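Local coordinates for beta-N-acetylhexosaminidase (Beutenbergia cavernae, PDB 5BU9), which probably hydrolyses terminal non-reducing N-acetyl-D-hexosamine residues from N-acetyl-beta-D-hexosaminides, as a member of glycosyl hydrolase family 3, at residues A22-T33 with V56-V64; I183-R191 with V206-F217. All coordinates share one frame; numbering follows the deposited sequence. Where two conformers were deposited one is given.

Contact 1. Residues A22-T33 with V56-V64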
loop_
_atom_site.group_PDB
_atom_site.type_symbol
_atom_site.label_atom_id
_atom_site.label_comp_id
_atom_site.label_asym_id
_atom_site.label_seq_id
_atom_site.Cartn_x
_atom_site.Cartn_y
_atom_site.Cartn_z
ATOM N N ALA A 22 -16.713 7.946 1.711
ATOM C CA ALA A 22 -18.121 8.072 1.979
ATOM C C ALA A 22 -18.951 7.948 0.720
ATOM O O ALA A 22 -20.176 7.985 0.772
ATOM C CB ALA A 22 -18.399 9.386 2.680
ATOM N N THR A 23 -18.300 7.804 -0.426
ATOM C CA THR A 23 -19.045 7.744 -1.688
ATOM C C THR A 23 -18.351 6.898 -2.709
ATOM O O THR A 23 -17.156 7.054 -2.914
ATOM C CB THR A 23 -19.229 9.136 -2.352
ATOM O OG1 THR A 23 -19.779 10.053 -1.405
ATOM C CG2 THR A 23 -20.176 9.023 -3.562
ATOM N N ALA A 24 -19.101 6.023 -3.364
ATOM C CA ALA A 24 -18.601 5.354 -4.557
ATOM C C ALA A 24 -18.569 6.370 -5.707
ATOM O O ALA A 24 -19.543 6.538 -6.422
ATOM C CB ALA A 24 -19.459 4.170 -4.921
ATOM N N GLU A 25 -17.429 7.025 -5.886
ATOM C CA GLU A 25 -17.286 8.095 -6.856
ATOM C C GLU A 25 -17.359 7.560 -8.286
ATOM O O GLU A 25 -16.831 6.487 -8.587
ATOM C CB GLU A 25 -15.960 8.826 -6.616
ATOM C CG GLU A 25 -15.941 9.671 -5.327
ATOM C CD GLU A 25 -14.754 10.633 -5.287
ATOM O OE1 GLU A 25 -13.681 10.226 -4.789
ATOM O OE2 GLU A 25 -14.890 11.773 -5.790
ATOM N N GLN A 26 -18.001 8.316 -9.166
ATOM C CA GLN A 26 -18.162 7.915 -10.558
ATOM C C GLN A 26 -16.812 7.679 -11.255
ATOM O O GLN A 26 -16.688 6.728 -12.028
ATOM C CB GLN A 26 -19.006 8.953 -11.316
ATOM C CG GLN A 26 -19.442 8.511 -12.734
ATOM C CD GLN A 26 -20.237 7.208 -12.716
ATOM O OE1 GLN A 26 -21.148 7.045 -11.913
ATOM N NE2 GLN A 26 -19.874 6.270 -13.593
ATOM N N VAL A 27 -15.794 8.484 -10.940
ATOM C CA VAL A 27 -14.445 8.310 -11.528
ATOM C C VAL A 27 -13.870 6.917 -11.224
ATOM O O VAL A 27 -13.225 6.287 -12.082
ATOM C CB VAL A 27 -13.440 9.438 -11.054
ATOM C CG1 VAL A 27 -13.271 9.451 -9.522
ATOM C CG2 VAL A 27 -12.060 9.289 -11.747
ATOM N N THR A 28 -14.091 6.446 -10.004
ATOM C CA THR A 28 -13.622 5.121 -9.578
ATOM C C THR A 28 -14.408 3.994 -10.249
ATOM O O THR A 28 -13.844 3.020 -10.716
ATOM C CB THR A 28 -13.745 4.991 -8.075
ATOM O OG1 THR A 28 -13.149 6.150 -7.498
ATOM C CG2 THR A 28 -13.025 3.742 -7.567
ATOM N N LEU A 29 -15.723 4.143 -10.281
ATOM C CA LEU A 29 -16.587 3.212 -10.966
ATOM C C LEU A 29 -16.229 3.132 -12.461
ATOM O O LEU A 29 -16.181 2.063 -13.026
ATOM C CB LEU A 29 -18.056 3.625 -10.778
ATOM C CG LEU A 29 -18.642 3.500 -9.366
ATOM C CD1 LEU A 29 -20.084 3.998 -9.350
ATOM C CD2 LEU A 29 -18.600 2.060 -8.873
ATOM N N ASP A 30 -15.991 4.271 -13.097
ATOM C CA ASP A 30 -15.521 4.261 -14.467
ATOM C C ASP A 30 -14.157 3.582 -14.597
ATOM O O ASP A 30 -13.902 2.905 -15.584
ATOM C CB ASP A 30 -15.401 5.684 -15.031
ATOM C CG ASP A 30 -16.772 6.402 -15.179
ATOM O OD1 ASP A 30 -17.833 5.724 -15.221
ATOM O OD2 ASP A 30 -16.753 7.658 -15.249
ATOM N N ALA A 31 -13.267 3.801 -13.636
ATOM C CA ALA A 31 -11.922 3.209 -13.697
ATOM C C ALA A 31 -12.052 1.692 -13.730
ATOM O O ALA A 31 -11.383 1.057 -14.523
ATOM C CB ALA A 31 -11.073 3.646 -12.536
ATOM N N ILE A 32 -12.948 1.130 -12.909
ATOM C CA ILE A 32 -13.232 -0.296 -12.933
ATOM C C ILE A 32 -13.898 -0.756 -14.240
ATOM O O ILE A 32 -13.484 -1.737 -14.844
ATOM C CB ILE A 32 -14.128 -0.707 -11.762
ATOM C CG1 ILE A 32 -13.486 -0.371 -10.434
ATOM C CG2 ILE A 32 -14.411 -2.183 -11.815
ATOM C CD1 ILE A 32 -14.442 -0.602 -9.273
ATOM N N THR A 33 -14.958 -0.079 -14.659
ATOM C CA THR A 33 -15.749 -0.552 -15.802
ATOM C C THR A 33 -15.070 -0.259 -17.130
ATOM O O THR A 33 -14.997 -1.116 -17.986
ATOM C CB THR A 33 -17.157 0.088 -15.827
ATOM O OG1 THR A 33 -17.784 -0.124 -14.569
ATOM C CG2 THR A 33 -18.033 -0.567 -16.907
ATOM N N VAL A 56 -21.054 1.628 0.393
ATOM C CA VAL A 56 -20.106 2.171 -0.567
ATOM C C VAL A 56 -19.362 1.047 -1.276
ATOM O O VAL A 56 -19.298 1.009 -2.501
ATOM C CB VAL A 56 -19.119 3.118 0.124
ATOM C CG1 VAL A 56 -17.963 3.437 -0.808
ATOM C CG2 VAL A 56 -19.859 4.399 0.620
ATOM N N VAL A 57 -18.795 0.133 -0.496
ATOM C CA VAL A 57 -18.046 -0.965 -1.051
ATOM C C VAL A 57 -18.942 -1.816 -1.951
ATOM O O VAL A 57 -18.523 -2.241 -3.031
ATOM C CB VAL A 57 -17.422 -1.790 0.048
ATOM C CG1 VAL A 57 -16.731 -3.043 -0.538
ATOM C CG2 VAL A 57 -16.416 -0.928 0.807
ATOM N N GLU A 58 -20.181 -2.038 -1.527
ATOM C CA GLU A 58 -21.107 -2.844 -2.321
ATOM C C GLU A 58 -21.259 -2.258 -3.739
ATOM O O GLU A 58 -21.293 -3.003 -4.709
ATOM C CB GLU A 58 -22.475 -2.971 -1.604
ATOM C CG GLU A 58 -23.743 -2.768 -2.474
ATOM C CD GLU A 58 -23.949 -3.840 -3.558
ATOM O OE1 GLU A 58 -23.260 -4.893 -3.525
ATOM O OE2 GLU A 58 -24.795 -3.614 -4.460
ATOM N N GLN A 59 -21.333 -0.935 -3.863
ATOM C CA GLN A 59 -21.438 -0.296 -5.171
ATOM C C GLN A 59 -20.206 -0.531 -6.041
ATOM O O GLN A 59 -20.297 -0.650 -7.275
ATOM C CB GLN A 59 -21.643 1.202 -5.017
ATOM C CG GLN A 59 -22.835 1.615 -4.206
ATOM C CD GLN A 59 -23.013 3.128 -4.216
ATOM O OE1 GLN A 59 -23.160 3.745 -5.281
ATOM N NE2 GLN A 59 -22.981 3.735 -3.032
ATOM N N LEU A 60 -19.051 -0.561 -5.388
ATOM C CA LEU A 60 -17.790 -0.751 -6.087
ATOM C C LEU A 60 -17.709 -2.206 -6.536
ATOM O O LEU A 60 -17.350 -2.483 -7.671
ATOM C CB LEU A 60 -16.595 -0.364 -5.200
ATOM C CG LEU A 60 -16.546 1.095 -4.667
ATOM C CD1 LEU A 60 -15.439 1.289 -3.635
ATOM C CD2 LEU A 60 -16.320 2.042 -5.810
ATOM N N THR A 61 -18.057 -3.143 -5.655
ATOM C CA THR A 61 -17.870 -4.543 -6.003
ATOM C C THR A 61 -18.922 -4.919 -7.041
ATOM O O THR A 61 -18.739 -5.853 -7.802
ATOM C CB THR A 61 -17.947 -5.494 -4.772
ATOM O OG1 THR A 61 -19.162 -5.277 -4.059
ATOM C CG2 THR A 61 -16.783 -5.252 -3.834
ATOM N N ALA A 62 -20.007 -4.152 -7.096
ATOM C CA ALA A 62 -21.056 -4.416 -8.077
ATOM C C ALA A 62 -20.568 -4.100 -9.497
ATOM O O ALA A 62 -21.200 -4.471 -10.473
ATOM C CB ALA A 62 -22.301 -3.620 -7.750
ATOM N N ALA A 63 -19.444 -3.408 -9.613
ATOM C CA ALA A 63 -18.925 -3.077 -10.923
ATOM C C ALA A 63 -18.037 -4.192 -11.432
ATOM O O ALA A 63 -17.629 -4.155 -12.583
ATOM C CB ALA A 63 -18.155 -1.757 -10.884
ATOM N N VAL A 64 -17.728 -5.185 -10.598
ATOM C CA VAL A 64 -16.943 -6.297 -11.129
ATOM C C VAL A 64 -17.924 -7.153 -11.888
ATOM O O VAL A 64 -18.992 -7.503 -11.394
ATOM C CB VAL A 64 -16.109 -7.126 -10.062
ATOM C CG1 VAL A 64 -15.587 -6.274 -8.919
ATOM C CG2 VAL A 64 -16.796 -8.372 -9.570
HETATM O O HOH W 1 -21.942 6.161 -2.907
HETATM O O HOH W 2 -18.672 -2.975 -14.523
#

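Contact 2. Residues I183-R191 with V206-F217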
loop_
_atom_site.group_PDB
_atom_site.type_symbol
_atom_site.label_atom_id
_atom_site.label_comp_id
_atom_site.label_asym_id
_atom_site.label_seq_id
_atom_site.Cartn_x
_atom_site.Cartn_y
_atom_site.Cartn_z
ATOM N N ILE A 183 2.774 -4.210 4.740
ATOM C CA ILE A 183 3.765 -3.557 5.609
ATOM C C ILE A 183 4.380 -2.390 4.824
ATOM O O ILE A 183 4.587 -2.491 3.610
ATOM C CB ILE A 183 4.818 -4.568 6.138
ATOM C CG1 ILE A 183 5.535 -5.276 5.004
ATOM C CG2 ILE A 183 4.147 -5.625 7.012
ATOM C CD1 ILE A 183 6.713 -6.059 5.499
ATOM N N LYS A 184 4.610 -1.262 5.486
ATOM C CA LYS A 184 5.027 -0.035 4.781
ATOM C C LYS A 184 5.981 0.786 5.680
ATOM O O LYS A 184 5.947 0.607 6.902
ATOM C CB LYS A 184 3.788 0.757 4.386
ATOM C CG LYS A 184 2.961 1.310 5.554
ATOM C CD LYS A 184 1.686 1.917 4.986
ATOM C CE LYS A 184 0.965 2.775 5.993
ATOM N NZ LYS A 184 -0.367 3.294 5.479
ATOM N N HIS A 185 6.856 1.634 5.133
ATOM C CA HIS A 185 7.087 1.856 3.705
ATOM C C HIS A 185 8.530 1.505 3.362
ATOM O O HIS A 185 9.446 2.225 3.740
ATOM C CB HIS A 185 6.844 3.336 3.317
ATOM C CG HIS A 185 5.628 3.952 3.930
ATOM N ND1 HIS A 185 5.518 4.203 5.282
ATOM C CD2 HIS A 185 4.481 4.412 3.367
ATOM C CE1 HIS A 185 4.350 4.774 5.527
ATOM N NE2 HIS A 185 3.703 4.922 4.381
ATOM N N PHE A 186 8.726 0.426 2.622
ATOM C CA PHE A 186 10.052 -0.112 2.363
ATOM C C PHE A 186 10.862 0.837 1.472
ATOM O O PHE A 186 10.348 1.343 0.476
ATOM C CB PHE A 186 9.920 -1.494 1.708
ATOM C CG PHE A 186 11.195 -2.217 1.589
ATOM C CD1 PHE A 186 11.609 -3.065 2.596
ATOM C CD2 PHE A 186 11.989 -2.064 0.472
ATOM C CE1 PHE A 186 12.795 -3.764 2.507
ATOM C CE2 PHE A 186 13.211 -2.771 0.369
ATOM C CZ PHE A 186 13.604 -3.609 1.390
ATOM N N PRO A 187 12.138 1.066 1.803
ATOM C CA PRO A 187 12.948 0.416 2.858
ATOM C C PRO A 187 12.935 1.100 4.230
ATOM O O PRO A 187 13.711 0.711 5.120
ATOM C CB PRO A 187 14.372 0.455 2.267
ATOM C CG PRO A 187 14.381 1.754 1.455
ATOM C CD PRO A 187 12.952 1.900 0.893
ATOM N N GLY A 188 12.054 2.070 4.420
ATOM C CA GLY A 188 11.920 2.744 5.702
ATOM C C GLY A 188 11.796 4.256 5.567
ATOM O O GLY A 188 12.661 4.919 5.014
ATOM N N LEU A 189 10.702 4.810 6.076
ATOM C CA LEU A 189 10.418 6.238 5.935
ATOM C C LEU A 189 10.595 6.970 7.258
ATOM O O LEU A 189 10.291 8.158 7.359
ATOM C CB LEU A 189 8.993 6.422 5.419
ATOM C CG LEU A 189 8.601 7.556 4.490
ATOM C CD1 LEU A 189 9.670 7.830 3.445
ATOM C CD2 LEU A 189 7.284 7.188 3.814
ATOM N N GLY A 190 11.088 6.264 8.271
ATOM C CA GLY A 190 11.207 6.847 9.588
ATOM C C GLY A 190 12.413 7.734 9.797
ATOM O O GLY A 190 12.629 8.212 10.903
ATOM N N ARG A 191 13.213 7.963 8.756
ATOM C CA ARG A 191 14.426 8.753 8.939
ATOM C C ARG A 191 14.566 9.927 7.950
ATOM O O ARG A 191 15.538 10.680 8.026
ATOM C CB ARG A 191 15.652 7.838 8.865
ATOM C CG ARG A 191 15.521 6.606 9.797
ATOM C CD ARG A 191 16.890 5.915 9.973
ATOM N NE ARG A 191 17.794 6.800 10.698
ATOM C CZ ARG A 191 19.018 6.487 11.097
ATOM N NH1 ARG A 191 19.536 5.280 10.841
ATOM N NH2 ARG A 191 19.724 7.399 11.761
ATOM N N VAL A 206 20.786 8.297 5.411
ATOM C CA VAL A 206 21.303 7.481 6.529
ATOM C C VAL A 206 20.855 6.026 6.492
ATOM O O VAL A 206 21.547 5.170 7.027
ATOM C CB VAL A 206 20.901 8.085 7.883
ATOM C CG1 VAL A 206 21.695 9.346 8.155
ATOM C CG2 VAL A 206 19.399 8.375 7.885
ATOM N N THR A 207 19.697 5.745 5.884
ATOM C CA THR A 207 19.162 4.378 5.839
ATOM C C THR A 207 19.933 3.541 4.826
ATOM O O THR A 207 19.887 3.849 3.625
ATOM C CB THR A 207 17.629 4.372 5.480
ATOM O OG1 THR A 207 16.884 5.132 6.448
ATOM C CG2 THR A 207 17.076 2.950 5.378
ATOM N N THR A 208 20.636 2.506 5.314
ATOM C CA THR A 208 21.311 1.491 4.482
ATOM C C THR A 208 20.479 0.208 4.408
ATOM O O THR A 208 19.442 0.109 5.058
ATOM C CB THR A 208 22.698 1.101 5.024
ATOM O OG1 THR A 208 22.526 0.247 6.159
ATOM C CG2 THR A 208 23.500 2.346 5.447
ATOM N N ALA A 209 20.939 -0.767 3.623
ATOM C CA ALA A 209 20.282 -2.076 3.519
ATOM C C ALA A 209 20.366 -2.848 4.846
ATOM O O ALA A 209 19.607 -3.775 5.071
ATOM C CB ALA A 209 20.903 -2.909 2.368
ATOM N N ASP A 210 21.285 -2.448 5.726
ATOM C CA ASP A 210 21.453 -3.072 7.054
ATOM C C ASP A 210 20.672 -2.336 8.147
ATOM O O ASP A 210 20.687 -2.756 9.312
ATOM C CB ASP A 210 22.946 -3.120 7.474
ATOM C CG ASP A 210 23.833 -3.876 6.480
ATOM O OD1 ASP A 210 23.473 -5.008 6.074
ATOM O OD2 ASP A 210 24.896 -3.323 6.102
ATOM N N ASP A 211 20.001 -1.241 7.778
ATOM C CA ASP A 211 19.269 -0.446 8.748
ATOM C C ASP A 211 18.292 -1.321 9.515
ATOM O O ASP A 211 17.754 -2.292 8.993
ATOM C CB ASP A 211 18.485 0.707 8.080
ATOM C CG ASP A 211 17.979 1.764 9.100
ATOM O OD1 ASP A 211 18.717 2.737 9.400
ATOM O OD2 ASP A 211 16.840 1.633 9.613
ATOM N N ALA A 212 18.029 -0.905 10.738
ATOM C CA ALA A 212 17.015 -1.501 11.578
ATOM C C ALA A 212 15.660 -1.587 10.869
ATOM O O ALA A 212 14.920 -2.560 11.054
ATOM C CB ALA A 212 16.897 -0.710 12.853
ATOM N N SER A 213 15.327 -0.589 10.058
ATOM C CA SER A 213 14.042 -0.627 9.352
ATOM C C SER A 213 14.021 -1.782 8.349
ATOM O O SER A 213 13.053 -2.532 8.286
ATOM C CB SER A 213 13.749 0.694 8.648
ATOM O OG SER A 213 14.680 0.931 7.613
ATOM N N VAL A 214 15.110 -1.965 7.616
ATOM C CA VAL A 214 15.207 -3.111 6.716
ATOM C C VAL A 214 15.140 -4.426 7.498
ATOM O O VAL A 214 14.499 -5.365 7.060
ATOM C CB VAL A 214 16.459 -3.047 5.880
ATOM C CG1 VAL A 214 16.501 -4.232 4.923
ATOM C CG2 VAL A 214 16.458 -1.750 5.103
ATOM N N GLN A 215 15.766 -4.482 8.669
ATOM C CA GLN A 215 15.626 -5.654 9.534
ATOM C C GLN A 215 14.159 -5.838 9.988
ATOM O O GLN A 215 13.655 -6.943 10.078
ATOM C CB GLN A 215 16.537 -5.531 10.744
ATOM C CG GLN A 215 18.028 -5.665 10.453
ATOM C CD GLN A 215 18.859 -5.041 11.572
ATOM O OE1 GLN A 215 18.481 -5.100 12.750
ATOM N NE2 GLN A 215 19.976 -4.409 11.208
ATOM N N ALA A 216 13.463 -4.747 10.262
ATOM C CA ALA A 216 12.050 -4.852 10.630
ATOM C C ALA A 216 11.243 -5.446 9.486
ATOM O O ALA A 216 10.397 -6.280 9.729
ATOM C CB ALA A 216 11.477 -3.483 11.020
ATOM N N PHE A 217 11.496 -4.989 8.247
ATOM C CA PHE A 217 10.699 -5.448 7.104
ATOM C C PHE A 217 10.964 -6.915 6.888
ATOM O O PHE A 217 10.027 -7.658 6.618
ATOM C CB PHE A 217 10.978 -4.632 5.829
ATOM C CG PHE A 217 10.356 -3.266 5.861
ATOM C CD1 PHE A 217 8.981 -3.122 5.821
ATOM C CD2 PHE A 217 11.129 -2.140 6.011
ATOM C CE1 PHE A 217 8.368 -1.874 5.877
ATOM C CE2 PHE A 217 10.533 -0.866 6.068
ATOM C CZ PHE A 217 9.146 -0.742 6.006
#

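Contact 1. Residues A22-T33 with V56-V64
Helix 26-33, which carries I32, and helix 56-61, which carries L60, run in the same general direction, 30° apart, with their axes 10.5 Å from each other at closest approach, while the loop before the first helix brings the backbone of A24 down beside V56. The methyl of A24 sits against Q59, CB to CB 3.7 Å, and is also touched by CD2 of L60. That same CD2 meets L29 CD2 at 3.8 Å, the two leucine side chains crossing at about a right angle, and T28 offers it the methyl CG2. V56 packs on backbone: its CG1 lies by A24 N and its CG2 is 3.6 Å from A22 O, a division fixed by CG1 standing anti to the backbone N (chi1 168°). An alanine at V56 would take away both methyls, which is likely to leave a gap beneath the A22-A24 loop and let it shift. Farther along, I32 reaches A63 with CG2, 3.9 Å from A63 CB, and lays CD1 against L60 O. Beneath this layer lie V40 of strand 39-43, touched by T28, I32 and L60, and T19 of strand 15-20, touched by T28 and L60; T28 OG1 hydrogen-bonds to G18 O. No direct hydrogen bond joins the two segments. Water links them instead: one accepts from A24 N and from Q59 NE2 (2.6 Å), and another donates to A63 O and hydrogen-bonds with T33 OG1. The contact is therefore an apolar seam with water-bridged polar groups at both ends, joining two neighbouring outer helices of the TIM barrel.

Contact 2. Residues I183-R191 with V206-F217
The F217 ring takes F186 CA over one face, 4.1 Å from its centroid, while its rim runs along the strand: I183 CD1 lies at the edge beside F217 CD1, and H185 N comes within 3.4 Å of F217 CZ. F186 turns its own edge to the same ring in an offset edge-to-face pair, planes 69° apart; P187 CB covers one face of F186. K184 CG lies over the centre of one H185 face, L189 CD2 over the opposite face. A second flat cluster is the guanidinium of R191: V206 CG2 sits over one face, and D211 OD1 lies at the edge, where R191 NH1 makes a salt bridge of 3.0 Å. A bend at chi3 (66°) swings NH1 to this carboxylate. D211 OD2 caps the helix by accepting from S213 N at 2.7 Å. In the conformer given, S213 OG lies 2.7 Å from P187 O; at G188's backbone angles a CB would jam against that oxygen. K184-G188 reads Lys-His-Phe-Pro-Gly, a signature of family 3 N-acetylglucosaminidases that in relatives lines the sugar site; here K184 NZ (also bonded to L130 O) and H185 NE2 (its ND1 bonded to D135) hydrogen-bond a glycerol. The contact joins barrel strand 180-186 to helix 212-222, the next helix, beyond strand 203-204. I183 and F186 bond through their backbones to strand 227-230, F186 packs on helix 248-258, and Y235 of strand 234-235 touches P187.

Contact 1 closes before contact 2 opens along the chain, and the two lie on opposite sides of the molecule's centre, 35 Å apart between centres and about 17 Å between nearest atoms, with no touch. One barrel sheet relates them: contact 1 packs on its strands 15-20 and 39-43, and contact 2 includes its strand 180-186. Contact 1 joins helices 26-35 and 50-61, which flank strand 39-43 in sequence; contact 2 joins strand 180-186 to helix 212-222. The sheet runs between them through strands 75-82 and 128-129. The pair thus illustrates a TIM-barrel domain: helix on helix at the periphery, and strand on helix beside K184 and H185, which bind a glycerol, probably from the crystallisation liquor, that may mark a pocket.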